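Long-range contacts in NAD-dependent epimerase/dehydratase (Bacteroides thetaiotaomicron, PDB 3DHN), which probably binds NAD(P) through a Rossmann fold and may act as an oxidoreductase: residues A[6-11]-A[66-71]; A[53-58]-A[89-94]; A[60-65]-A[99-104]; A[158-163]-A[195-200]; A[164-169]-A[190-195]. All coordinates share one frame; numbering follows the deposited sequence.

Contact 1 of 5, residues A[6-11]-A[66-71]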
# COMPACT_ATOMS: atom_id res chain seq x y z
N LYS A 6 17.90 -0.60 2.26
CA LYS A 6 17.32 -1.89 2.62
C LYS A 6 15.87 -1.76 3.06
O LYS A 6 15.54 -0.95 3.93
CB LYS A 6 18.13 -2.54 3.75
CG LYS A 6 19.31 -3.37 3.27
CD LYS A 6 19.89 -4.18 4.43
CE LYS A 6 18.84 -5.11 5.03
NZ LYS A 6 19.31 -5.74 6.30
N ILE A 7 15.00 -2.57 2.45
CA ILE A 7 13.58 -2.53 2.76
C ILE A 7 12.94 -3.91 2.86
O ILE A 7 13.47 -4.90 2.34
CB ILE A 7 12.78 -1.74 1.68
CG1 ILE A 7 12.71 -2.54 0.38
CG2 ILE A 7 13.45 -0.40 1.41
CD1 ILE A 7 11.91 -1.87 -0.72
N VAL A 8 11.81 -3.96 3.55
CA VAL A 8 11.04 -5.18 3.70
C VAL A 8 9.69 -4.94 3.03
O VAL A 8 9.07 -3.89 3.24
CB VAL A 8 10.78 -5.51 5.17
CG1 VAL A 8 10.07 -6.86 5.28
CG2 VAL A 8 12.09 -5.52 5.95
N LEU A 9 9.24 -5.90 2.23
CA LEU A 9 7.96 -5.78 1.55
C LEU A 9 7.07 -6.89 2.08
O LEU A 9 7.29 -8.07 1.80
CB LEU A 9 8.15 -5.95 0.04
CG LEU A 9 7.27 -5.17 -0.95
CD1 LEU A 9 7.38 -5.86 -2.31
CD2 LEU A 9 5.82 -5.11 -0.51
N ILE A 10 6.07 -6.52 2.88
CA ILE A 10 5.15 -7.50 3.46
C ILE A 10 3.96 -7.74 2.52
O ILE A 10 3.24 -6.79 2.15
CB ILE A 10 4.66 -7.04 4.84
CG1 ILE A 10 5.84 -6.98 5.81
CG2 ILE A 10 3.59 -8.00 5.36
CD1 ILE A 10 5.50 -6.44 7.19
N GLY A 11 3.76 -9.00 2.15
CA GLY A 11 2.68 -9.34 1.25
C GLY A 11 3.11 -9.08 -0.18
O GLY A 11 2.36 -8.50 -0.97
N LYS A 66 13.63 -6.01 11.61
CA LYS A 66 14.82 -5.47 12.27
C LYS A 66 15.92 -5.13 11.27
O LYS A 66 16.27 -5.94 10.41
CB LYS A 66 15.38 -6.48 13.28
CG LYS A 66 14.64 -6.56 14.61
CD LYS A 66 15.25 -7.65 15.50
CE LYS A 66 14.48 -7.81 16.81
NZ LYS A 66 15.00 -8.96 17.61
N GLY A 67 16.47 -3.92 11.39
CA GLY A 67 17.55 -3.50 10.52
C GLY A 67 17.16 -2.78 9.24
O GLY A 67 17.99 -2.11 8.61
N ALA A 68 15.90 -2.91 8.84
CA ALA A 68 15.45 -2.28 7.61
C ALA A 68 15.41 -0.76 7.72
O ALA A 68 15.19 -0.20 8.80
CB ALA A 68 14.07 -2.81 7.24
N ASP A 69 15.64 -0.10 6.59
CA ASP A 69 15.61 1.35 6.51
C ASP A 69 14.14 1.81 6.44
O ASP A 69 13.79 2.89 6.90
CB ASP A 69 16.37 1.83 5.26
CG ASP A 69 17.87 1.50 5.31
OD1 ASP A 69 18.55 1.69 4.28
OD2 ASP A 69 18.36 1.05 6.37
N ALA A 70 13.29 0.97 5.85
CA ALA A 70 11.86 1.25 5.72
C ALA A 70 11.09 -0.03 5.41
O ALA A 70 11.66 -1.03 4.94
CB ALA A 70 11.62 2.27 4.60
N VAL A 71 9.79 -0.00 5.69
CA VAL A 71 8.93 -1.15 5.45
C VAL A 71 7.69 -0.73 4.66
O VAL A 71 7.08 0.30 4.96
CB VAL A 71 8.45 -1.79 6.78
CG1 VAL A 71 7.35 -2.82 6.51
CG2 VAL A 71 9.62 -2.45 7.50
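Three hydrogen bonds join residues 6-11 to residues 66-71, all from backbone donors. Val8 N gives to Ala70 O over 3.2 Å, in the plane of that carbonyl. This is regular parallel pairing, with Ile7 beside Ala70 and Val8 beside Val71. The other two bonds lie ahead of strand 70-73. Asp69 N gives to Lys6 O at 2.8 Å. Lys6 N returns a nearly straight bond to Asp69 OD1 at 3.1 Å, meeting it from above the carboxylate plane. Asp69 CG is anti to its own carbonyl carbon (chi1 -65°), which sets the carboxylate beside its own backbone N, where OD1 can serve Lys6 N as a backbone acceptor would. OD1 also accepts from Lys5 N. An alanine here removes the acceptor of Lys5 N and Lys6 N and would probably loosen the start of the strand pairing.

Weaker CA-H...O contacts follow the same register. Ile7 CA lies 3.3 Å from Ala70 O, and Val71 CA lies 3.5 Å from Val8 O.

Apolar packing is on the Val8 and Val71 face. Val8 CG2 meets Ala68 CB at 3.6 Å, while Val8 CB touches Val71 CG2 at 4.0 Å. Ile10 crosses Val71 obliquely.

Both strands belong to the parallel part of the central Rossmann sheet. Strand 30-34 pairs with the far edge of strand 6-10, and strand 106-110 lies beside strand 70-73. Helix 14-25 packs on Leu9.

Contact 2 of 5, residues A[53-58]-A[89-94]; sequences ADVSSL and IKVYLT
The chain makes a type I turn from Asp54 to Ser57, closed by Ser57 N to Asp54 O at 2.6 Å, and so brings Ser56 beside Val91 and Leu58 beside Thr94 of helix 87-101. Thr94 has the largest share of the contact. Its CG2 is anti to the backbone N and points into the loop. There it lies 3.4 Å from Leu58 N and 3.7 Å from Ser56 O. The same torsion (chi1 -61°) turns OG1 back along its own helix, where it bonds to Lys90 O at 3.2 Å. That carbonyl also accepts from Thr94 N. The hydroxyl is thus kept by the helix, and the methyl is given to the loop.

Val55 and Val91 cross at about a right angle. Their CG1 atoms are 3.3 Å apart, tighter than usual packing. Val55 has an unstaggered chi1 of 112°, which also suggests strain.

Asp54 shapes the loop without touching the helix. OD1 accepts Ser56 N at 3.1 Å on its anti lone pair, an Asx turn. It also accepts Ser56 OG at 2.6 Å from above the carboxylate plane. Glu60 OE1 accepts a hydrogen bond from Asp54 N, while Ser57 OG caps Glu60 N as the N-cap of helix 58-65.

The arrangement belongs to the Rossmann fold: the loop leaving strand 48-51 at the C-terminal ends of the parallel strands rests on the helix that follows strand 70-73.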
# COMPACT_ATOMS: atom_id res chain seq x y z
N ALA A 53 6.40 -15.37 7.17
CA ALA A 53 6.15 -14.79 8.48
C ALA A 53 4.67 -14.83 8.78
O ALA A 53 3.84 -14.77 7.87
CB ALA A 53 6.66 -13.35 8.52
N ASP A 54 4.33 -14.94 10.06
CA ASP A 54 2.93 -14.96 10.46
C ASP A 54 2.51 -13.51 10.71
O ASP A 54 2.60 -13.01 11.84
CB ASP A 54 2.74 -15.78 11.73
CG ASP A 54 1.29 -16.10 12.00
OD1 ASP A 54 0.44 -15.22 11.75
OD2 ASP A 54 1.01 -17.22 12.46
N VAL A 55 2.05 -12.83 9.66
CA VAL A 55 1.64 -11.44 9.76
C VAL A 55 0.72 -11.12 10.94
O VAL A 55 0.62 -9.97 11.35
CB VAL A 55 0.99 -10.97 8.43
CG1 VAL A 55 -0.49 -10.69 8.63
CG2 VAL A 55 1.70 -9.75 7.90
N SER A 56 0.06 -12.14 11.49
CA SER A 56 -0.84 -11.93 12.62
C SER A 56 -0.09 -12.00 13.96
O SER A 56 -0.66 -11.74 15.02
CB SER A 56 -1.97 -12.96 12.61
OG SER A 56 -1.53 -14.23 13.06
N SER A 57 1.19 -12.35 13.89
CA SER A 57 2.05 -12.46 15.07
C SER A 57 2.96 -11.25 15.23
O SER A 57 3.84 -11.02 14.40
CB SER A 57 2.89 -13.73 14.98
OG SER A 57 4.02 -13.65 15.83
N LEU A 58 2.77 -10.50 16.31
CA LEU A 58 3.57 -9.31 16.58
C LEU A 58 5.06 -9.62 16.60
O LEU A 58 5.85 -8.93 15.98
CB LEU A 58 3.15 -8.70 17.93
CG LEU A 58 3.93 -7.46 18.41
CD1 LEU A 58 3.56 -6.25 17.57
CD2 LEU A 58 3.60 -7.20 19.88
N ILE A 89 -9.00 -5.71 10.81
CA ILE A 89 -8.54 -4.49 11.47
C ILE A 89 -7.45 -4.86 12.48
O ILE A 89 -6.45 -4.15 12.61
CB ILE A 89 -9.69 -3.81 12.25
CG1 ILE A 89 -10.79 -3.36 11.29
CG2 ILE A 89 -9.14 -2.63 13.05
CD1 ILE A 89 -10.63 -1.93 10.79
N LYS A 90 -7.66 -5.97 13.18
CA LYS A 90 -6.72 -6.44 14.18
C LYS A 90 -5.36 -6.75 13.58
O LYS A 90 -4.33 -6.48 14.20
CB LYS A 90 -7.29 -7.68 14.89
N VAL A 91 -5.35 -7.32 12.38
CA VAL A 91 -4.10 -7.67 11.72
C VAL A 91 -3.36 -6.43 11.19
O VAL A 91 -2.13 -6.39 11.21
CB VAL A 91 -4.32 -8.65 10.56
CG1 VAL A 91 -3.03 -8.84 9.79
CG2 VAL A 91 -4.81 -9.99 11.10
N TYR A 92 -4.12 -5.44 10.71
CA TYR A 92 -3.51 -4.21 10.21
C TYR A 92 -2.72 -3.57 11.34
O TYR A 92 -1.63 -3.02 11.13
CB TYR A 92 -4.57 -3.22 9.71
CG TYR A 92 -5.25 -3.59 8.41
CD1 TYR A 92 -4.53 -4.13 7.34
CD2 TYR A 92 -6.62 -3.34 8.22
CE1 TYR A 92 -5.14 -4.42 6.13
CE2 TYR A 92 -7.24 -3.63 7.01
CZ TYR A 92 -6.50 -4.17 5.97
OH TYR A 92 -7.11 -4.48 4.77
N LEU A 93 -3.27 -3.65 12.56
CA LEU A 93 -2.63 -3.08 13.74
C LEU A 93 -1.36 -3.81 14.14
O LEU A 93 -0.34 -3.18 14.43
CB LEU A 93 -3.59 -3.10 14.94
CG LEU A 93 -4.19 -1.77 15.40
CD1 LEU A 93 -4.91 -1.98 16.73
CD2 LEU A 93 -3.10 -0.72 15.57
N THR A 94 -1.43 -5.14 14.16
CA THR A 94 -0.28 -5.96 14.53
C THR A 94 0.93 -5.66 13.64
O THR A 94 2.07 -5.66 14.10
CB THR A 94 -0.61 -7.47 14.41
OG1 THR A 94 -1.68 -7.79 15.31
CG2 THR A 94 0.61 -8.32 14.76

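Contact 3 of 5, residues A[60-65]-A[99-104]; sequences EVCEVC and VKKAGV
Cys62 SG is anti to its backbone N (chi1 175°), which sends the sulfur across to Lys101. Cys65 SG is instead anti to its carbonyl carbon (chi1 -64°), and this sets it beside Val99 CG2. The contact joins the C-terminal turns of two neighbouring helices on one face of the Rossmann fold, helix 58-65 and helix 87-101. They come before and after strand 70-73 in the chain.

Ala102 is the small group in the middle. Its CB sits 3.4 Å from Cys62 O and 4.0 Å from Cys65 CB. No longer side chain stands at this point, and the backbones come close: Cys62 and Ala102 are the nearest pair.

The two cysteines work on different sides of Ala102. Cys62 SG touches Lys101 CG at 3.7 Å, against the aliphatic part of the lysine. The rest of that chain bends away at chi3 and chi4, so its charge takes no part. Cys65 SG lies 4.2 Å from Val99 CG2, in the buried part of the contact. Cys65 and Val99 both also rest on Val71 of strand 70-73, which ties the helix pair to the sheet. Val61 CG1 approaches Val99 N at 4.1 Å.

The helix 87-101 side ends in a Schellman motif. Gly103 takes a positive phi of 95°, a backbone shape in which a CB would collide with the carbonyl O of Ala102, so glycine fits here. Gly103 N bonds back to Lys100 O at 3.0 Å. The turn then lets Val104 double back, and its CG1 meets Cys65 O at 3.7 Å.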
# COMPACT_ATOMS: atom_id res chain seq x y z
N GLU A 60 6.70 -12.06 15.20
CA GLU A 60 7.24 -12.45 13.90
C GLU A 60 7.41 -11.23 12.98
O GLU A 60 8.39 -11.14 12.24
CB GLU A 60 6.35 -13.51 13.24
CG GLU A 60 6.52 -14.90 13.87
CD GLU A 60 5.76 -15.98 13.14
OE1 GLU A 60 5.97 -16.14 11.91
OE2 GLU A 60 4.94 -16.68 13.78
N VAL A 61 6.47 -10.30 13.02
CA VAL A 61 6.57 -9.09 12.20
C VAL A 61 7.76 -8.25 12.68
O VAL A 61 8.52 -7.72 11.88
CB VAL A 61 5.30 -8.23 12.30
CG1 VAL A 61 5.51 -6.91 11.55
CG2 VAL A 61 4.10 -8.98 11.72
N CYS A 62 7.92 -8.15 14.00
CA CYS A 62 9.02 -7.38 14.58
C CYS A 62 10.38 -7.93 14.18
O CYS A 62 11.29 -7.19 13.79
CB CYS A 62 8.91 -7.38 16.11
SG CYS A 62 10.29 -6.59 17.00
N GLU A 63 10.52 -9.25 14.26
CA GLU A 63 11.77 -9.93 13.96
C GLU A 63 12.28 -9.76 12.53
O GLU A 63 13.47 -9.49 12.33
CB GLU A 63 11.63 -11.42 14.29
CG GLU A 63 12.94 -12.18 14.47
CD GLU A 63 13.83 -11.59 15.55
OE1 GLU A 63 13.29 -11.15 16.60
OE2 GLU A 63 15.07 -11.57 15.37
N VAL A 64 11.40 -9.92 11.54
CA VAL A 64 11.80 -9.80 10.14
C VAL A 64 12.09 -8.37 9.67
O VAL A 64 12.79 -8.18 8.67
CB VAL A 64 10.74 -10.42 9.19
CG1 VAL A 64 9.49 -9.56 9.16
CG2 VAL A 64 11.32 -10.57 7.80
N CYS A 65 11.57 -7.38 10.39
CA CYS A 65 11.79 -5.98 10.00
C CYS A 65 13.02 -5.34 10.64
O CYS A 65 13.41 -4.23 10.25
CB CYS A 65 10.55 -5.15 10.34
SG CYS A 65 9.06 -5.61 9.41
N VAL A 99 6.24 -3.23 13.24
CA VAL A 99 7.22 -2.39 12.57
C VAL A 99 7.82 -1.35 13.53
O VAL A 99 9.01 -1.05 13.47
CB VAL A 99 6.60 -1.67 11.35
CG1 VAL A 99 7.57 -0.68 10.77
CG2 VAL A 99 6.20 -2.69 10.29
N LYS A 100 6.98 -0.80 14.40
CA LYS A 100 7.46 0.19 15.37
C LYS A 100 8.37 -0.46 16.41
O LYS A 100 9.40 0.09 16.78
CB LYS A 100 6.27 0.87 16.08
CG LYS A 100 5.52 1.88 15.22
CD LYS A 100 4.49 2.65 16.03
CE LYS A 100 3.42 1.72 16.59
NZ LYS A 100 2.34 2.46 17.32
N LYS A 101 7.98 -1.64 16.88
CA LYS A 101 8.77 -2.33 17.89
C LYS A 101 10.14 -2.76 17.36
O LYS A 101 11.04 -3.04 18.14
CB LYS A 101 7.99 -3.54 18.43
CG LYS A 101 8.72 -4.31 19.52
CD LYS A 101 7.78 -5.28 20.23
CE LYS A 101 6.76 -4.52 21.08
NZ LYS A 101 7.42 -3.69 22.14
N ALA A 102 10.29 -2.79 16.04
CA ALA A 102 11.55 -3.18 15.42
C ALA A 102 12.50 -2.00 15.31
O ALA A 102 13.69 -2.17 15.03
CB ALA A 102 11.29 -3.77 14.04
N GLY A 103 11.97 -0.79 15.50
CA GLY A 103 12.81 0.39 15.44
C GLY A 103 12.88 1.15 14.13
O GLY A 103 13.65 2.11 14.02
N VAL A 104 12.08 0.76 13.13
CA VAL A 104 12.12 1.47 11.84
C VAL A 104 11.29 2.75 11.94
O VAL A 104 10.25 2.79 12.59
CB VAL A 104 11.61 0.58 10.68
CG1 VAL A 104 11.95 -0.89 10.95
CG2 VAL A 104 10.14 0.78 10.48

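Contact 4 of 5, residues A[158-163]-A[195-200]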
# COMPACT_ATOMS: atom_id res chain seq x y z
N VAL A 158 2.73 6.54 5.79
CA VAL A 158 2.15 7.08 4.57
C VAL A 158 1.14 6.03 4.10
O VAL A 158 1.49 4.86 3.91
CB VAL A 158 3.21 7.31 3.47
CG1 VAL A 158 2.55 7.84 2.21
CG2 VAL A 158 4.26 8.30 3.94
N PHE A 159 -0.11 6.45 3.93
CA PHE A 159 -1.19 5.57 3.47
C PHE A 159 -1.44 5.99 2.02
O PHE A 159 -1.87 7.11 1.75
CB PHE A 159 -2.44 5.83 4.33
CG PHE A 159 -3.56 4.84 4.13
CD1 PHE A 159 -3.43 3.52 4.55
CD2 PHE A 159 -4.78 5.26 3.61
CE1 PHE A 159 -4.51 2.62 4.46
CE2 PHE A 159 -5.86 4.39 3.51
CZ PHE A 159 -5.73 3.06 3.93
N PHE A 160 -1.17 5.09 1.07
CA PHE A 160 -1.34 5.41 -0.35
C PHE A 160 -2.64 4.86 -0.95
O PHE A 160 -2.73 3.68 -1.30
CB PHE A 160 -0.11 4.91 -1.12
CG PHE A 160 0.01 5.42 -2.54
CD1 PHE A 160 -0.72 6.52 -2.98
CD2 PHE A 160 0.88 4.79 -3.44
CE1 PHE A 160 -0.59 6.99 -4.29
CE2 PHE A 160 1.02 5.25 -4.75
CZ PHE A 160 0.29 6.36 -5.18
N SER A 161 -3.65 5.72 -1.04
CA SER A 161 -4.96 5.35 -1.59
C SER A 161 -4.94 5.28 -3.12
O SER A 161 -4.77 6.30 -3.79
CB SER A 161 -6.03 6.38 -1.19
OG SER A 161 -6.38 6.32 0.18
N PRO A 162 -5.12 4.07 -3.69
CA PRO A 162 -5.13 3.94 -5.15
C PRO A 162 -6.45 4.50 -5.70
O PRO A 162 -7.32 4.87 -4.92
CB PRO A 162 -5.06 2.43 -5.36
CG PRO A 162 -5.79 1.89 -4.14
CD PRO A 162 -5.23 2.76 -3.04
N ALA A 163 -6.59 4.54 -7.02
CA ALA A 163 -7.82 5.00 -7.65
C ALA A 163 -8.90 3.93 -7.41
O ALA A 163 -8.57 2.78 -7.13
CB ALA A 163 -7.61 5.20 -9.16
N GLU A 195 0.85 -1.12 -12.35
CA GLU A 195 2.25 -0.77 -12.61
C GLU A 195 2.54 0.70 -12.28
O GLU A 195 3.57 1.01 -11.67
CB GLU A 195 2.60 -1.07 -14.07
CG GLU A 195 2.59 -2.56 -14.45
CD GLU A 195 1.19 -3.16 -14.45
OE1 GLU A 195 0.21 -2.42 -14.66
OE2 GLU A 195 1.08 -4.40 -14.27
N ASP A 196 1.65 1.61 -12.68
CA ASP A 196 1.89 3.03 -12.37
C ASP A 196 1.75 3.32 -10.89
O ASP A 196 2.43 4.21 -10.36
CB ASP A 196 0.96 3.94 -13.19
CG ASP A 196 1.57 4.36 -14.52
OD1 ASP A 196 2.81 4.55 -14.57
OD2 ASP A 196 0.82 4.51 -15.52
N TYR A 197 0.87 2.58 -10.21
CA TYR A 197 0.70 2.75 -8.77
C TYR A 197 1.98 2.34 -8.05
O TYR A 197 2.41 2.98 -7.08
CB TYR A 197 -0.49 1.92 -8.26
CG TYR A 197 -0.62 1.87 -6.76
CD1 TYR A 197 0.14 0.98 -5.99
CD2 TYR A 197 -1.48 2.75 -6.09
CE1 TYR A 197 0.03 0.96 -4.59
CE2 TYR A 197 -1.59 2.74 -4.71
CZ TYR A 197 -0.84 1.84 -3.96
OH TYR A 197 -0.97 1.83 -2.58
N ALA A 198 2.62 1.28 -8.53
CA ALA A 198 3.86 0.81 -7.92
C ALA A 198 4.99 1.79 -8.15
O ALA A 198 5.79 2.07 -7.25
CB ALA A 198 4.24 -0.56 -8.47
N ALA A 199 5.07 2.32 -9.37
CA ALA A 199 6.12 3.27 -9.70
C ALA A 199 6.05 4.48 -8.78
O ALA A 199 7.08 5.00 -8.34
CB ALA A 199 6.00 3.72 -11.15
N ALA A 200 4.83 4.92 -8.48
CA ALA A 200 4.63 6.07 -7.61
C ALA A 200 5.03 5.75 -6.16
O ALA A 200 5.66 6.57 -5.49
CB ALA A 200 3.18 6.52 -7.67
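Phe160 O is held by one hydrogen bond across this contact, given by Tyr197 OH at 2.9 Å. The hydroxyl stands above the carbonyl plane, 26° out of it. Phe160 O itself lies in the plane of the tyrosine ring, at its edge. The bond is buried and ties strand 156-161 to helix 194-206.

The same two residues also stack. Both rings leave their backbones with CG anti to N and reach toward each other tip to tip. They form an offset stack with centroids 4.4 Å apart and planes at 14°. Phe160 CD2 lies 3.5 Å from Tyr197 CZ. Tyr197 CE2 sits over the rim of the phenylalanine face. Phe160 CE2 also comes 3.5 Å from the backbone oxygen Tyr197 O.

This is helix-on-sheet packing of the Rossmann fold, with the helix running nearly antiparallel to the strand, at 160°. The axes of strand 158-161 and helix 195-200 approach to 10.7 Å, and the two rings lie between them. Phe160 also stacks with Phe215 of the adjoining strand 213-218.

An alanine here in place of Tyr197 removes the ring and hydroxyl, and would probably leave the buried Phe160 O poorly satisfied and the helix less firmly seated on the strand.

Pro162 lies alongside the tyrosine, with its CB 3.5 Å from Tyr197 CE2. About one turn further along the helix, Ala200 CB meets Phe160 CZ at 3.8 Å.

Contact 5 of 5, residues A[164-169]-A[190-195]; sequences ADMRPG and SHISVE
Strands 165-167 and 191-193 pair in parallel through alternating backbone bonds. Asp165 N gives to Ser190 O at 3.0 Å, in the carbonyl plane. Ile192 N gives to Asp165 O at 3.2 Å. The next bond, from Arg167 N to Ile192 O, is weak. Val194 N gives to Arg167 O at 2.9 Å, so the pairing runs on into the first turn of helix 194-206.

A side chain extends the pairing at each end. Ser190 OG, anti to its backbone N, accepts Ala164 N at 3.0 Å. Glu195 bends at chi2 (69°), and its OE1 takes Gly169 N at 2.8 Å from above the carboxylate plane. A water gives to Gly169 O at 2.9 Å and weakly to Glu195 OE2, bridging two acceptors.

On the Met166 and Ile192 face, the selenomethionine Met166 lies alongside Ile192. It crosses Val194 at about a right angle, with Met166 CG 3.6 Å from Val194 CG2.

A second shell sets these groups. Ser193 is the N-cap: its OG caps Asp196 N and also bonds to Val170 O and Tyr219 OH. The ring of Tyr219 meets His191 edge-to-face.

The pair forms a small two-strand sheet apart from the main one. In the chain, strand 165-167 follows strand 156-161, and strand 191-193 leads straight into helix 194-206. Helix 14-25 packs against it, with Phe15 on Pro168, Val16 on Met166 and Ala19 on Val194.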
# COMPACT_ATOMS: atom_id res chain seq x y z
N ALA A 164 -10.17 4.31 -7.54
CA ALA A 164 -11.26 3.36 -7.30
C ALA A 164 -11.17 2.07 -8.10
O ALA A 164 -11.55 1.01 -7.62
CB ALA A 164 -12.61 4.04 -7.55
N ASP A 165 -10.64 2.15 -9.32
CA ASP A 165 -10.51 0.97 -10.18
C ASP A 165 -9.05 0.76 -10.60
O ASP A 165 -8.54 1.46 -11.48
CB ASP A 165 -11.41 1.14 -11.40
CG ASP A 165 -11.31 -0.03 -12.37
OD1 ASP A 165 -11.11 -1.17 -11.92
OD2 ASP A 165 -11.47 0.21 -13.59
N MSE A 166 -8.39 -0.20 -9.96
CA MSE A 166 -6.99 -0.51 -10.25
C MSE A 166 -6.80 -1.92 -10.80
O MSE A 166 -7.19 -2.90 -10.16
CB MSE A 166 -6.13 -0.33 -8.99
CG MSE A 166 -4.68 -0.76 -9.16
SE MSE A 166 -3.52 -0.16 -7.73
CE MSE A 166 -4.47 -0.93 -6.22
N ARG A 167 -6.19 -2.02 -11.98
CA ARG A 167 -5.98 -3.31 -12.63
C ARG A 167 -4.65 -3.31 -13.37
O ARG A 167 -4.02 -2.25 -13.55
CB ARG A 167 -7.08 -3.58 -13.66
CG ARG A 167 -8.40 -2.87 -13.36
CD ARG A 167 -9.10 -2.44 -14.65
NE ARG A 167 -10.26 -3.26 -14.95
CZ ARG A 167 -11.10 -3.03 -15.96
NH1 ARG A 167 -10.90 -1.99 -16.76
NH2 ARG A 167 -12.13 -3.84 -16.17
N PRO A 168 -4.19 -4.49 -13.82
CA PRO A 168 -2.92 -4.53 -14.55
C PRO A 168 -3.09 -3.69 -15.81
O PRO A 168 -4.16 -3.71 -16.43
CB PRO A 168 -2.74 -6.02 -14.85
CG PRO A 168 -3.42 -6.68 -13.68
CD PRO A 168 -4.68 -5.85 -13.52
N GLY A 169 -2.06 -2.95 -16.18
CA GLY A 169 -2.12 -2.11 -17.36
C GLY A 169 -0.73 -1.80 -17.85
O GLY A 169 0.14 -2.68 -17.90
N SER A 190 -12.50 6.97 -12.09
CA SER A 190 -11.29 6.98 -11.29
C SER A 190 -10.53 5.67 -11.50
O SER A 190 -10.96 4.61 -11.03
CB SER A 190 -11.65 7.15 -9.81
OG SER A 190 -10.52 6.97 -8.97
N HIS A 191 -9.41 5.74 -12.21
CA HIS A 191 -8.62 4.55 -12.46
C HIS A 191 -7.11 4.77 -12.51
O HIS A 191 -6.63 5.89 -12.68
CB HIS A 191 -9.09 3.87 -13.76
CG HIS A 191 -9.00 4.73 -14.97
ND1 HIS A 191 -8.46 4.29 -16.16
CD2 HIS A 191 -9.38 6.01 -15.20
CE1 HIS A 191 -8.52 5.25 -17.06
NE2 HIS A 191 -9.07 6.31 -16.50
N ILE A 192 -6.38 3.67 -12.37
CA ILE A 192 -4.93 3.69 -12.42
C ILE A 192 -4.44 2.26 -12.67
O ILE A 192 -5.10 1.29 -12.28
CB ILE A 192 -4.32 4.20 -11.09
CG1 ILE A 192 -2.82 4.50 -11.27
CG2 ILE A 192 -4.53 3.18 -9.98
CD1 ILE A 192 -2.56 5.67 -12.23
N SER A 193 -3.28 2.12 -13.30
CA SER A 193 -2.73 0.79 -13.54
C SER A 193 -1.95 0.38 -12.30
O SER A 193 -1.46 1.22 -11.54
CB SER A 193 -1.79 0.78 -14.74
OG SER A 193 -0.56 1.42 -14.43
N VAL A 194 -1.85 -0.93 -12.10
CA VAL A 194 -1.11 -1.49 -10.98
C VAL A 194 0.36 -1.10 -11.12
O VAL A 194 1.03 -0.78 -10.14
CB VAL A 194 -1.22 -3.03 -10.95
CG1 VAL A 194 -0.20 -3.60 -10.00
CG2 VAL A 194 -2.62 -3.44 -10.51
N GLU A 195 0.85 -1.12 -12.35
CA GLU A 195 2.25 -0.77 -12.61
C GLU A 195 2.54 0.70 -12.28
O GLU A 195 3.57 1.01 -11.67
CB GLU A 195 2.60 -1.07 -14.07
CG GLU A 195 2.59 -2.56 -14.45
CD GLU A 195 1.19 -3.16 -14.45
OE1 GLU A 195 0.21 -2.42 -14.66
OE2 GLU A 195 1.08 -4.40 -14.27
O HOH W 1 0.02 -5.43 -16.96

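Overall arrangement
Contacts 1 and 4 are buried and belong to the main sheet. Contact 1 pairs two of its strands, while contact 4 packs a helix on another. Contact 2 lies at the surface, and contacts 3 and 5 are partly buried. Contacts 2 and 3 share helix 87-101. Contact 3 touches contact 1 at strand 70-73, and contact 2 touches it through Val55 on Ile10. Contacts 4 and 5 share helix 194-206, and Tyr197 rests on the selenium of Met166. The chemistry follows the place. Backbone bonds dominate contacts 1 and 5, methyl and sulfur packing contacts 2 and 3, and contact 4 joins stacked rings with one buried hydroxyl-to-carbonyl bond. Contacts 1 and 5 lie on opposite sides of the chain's centre.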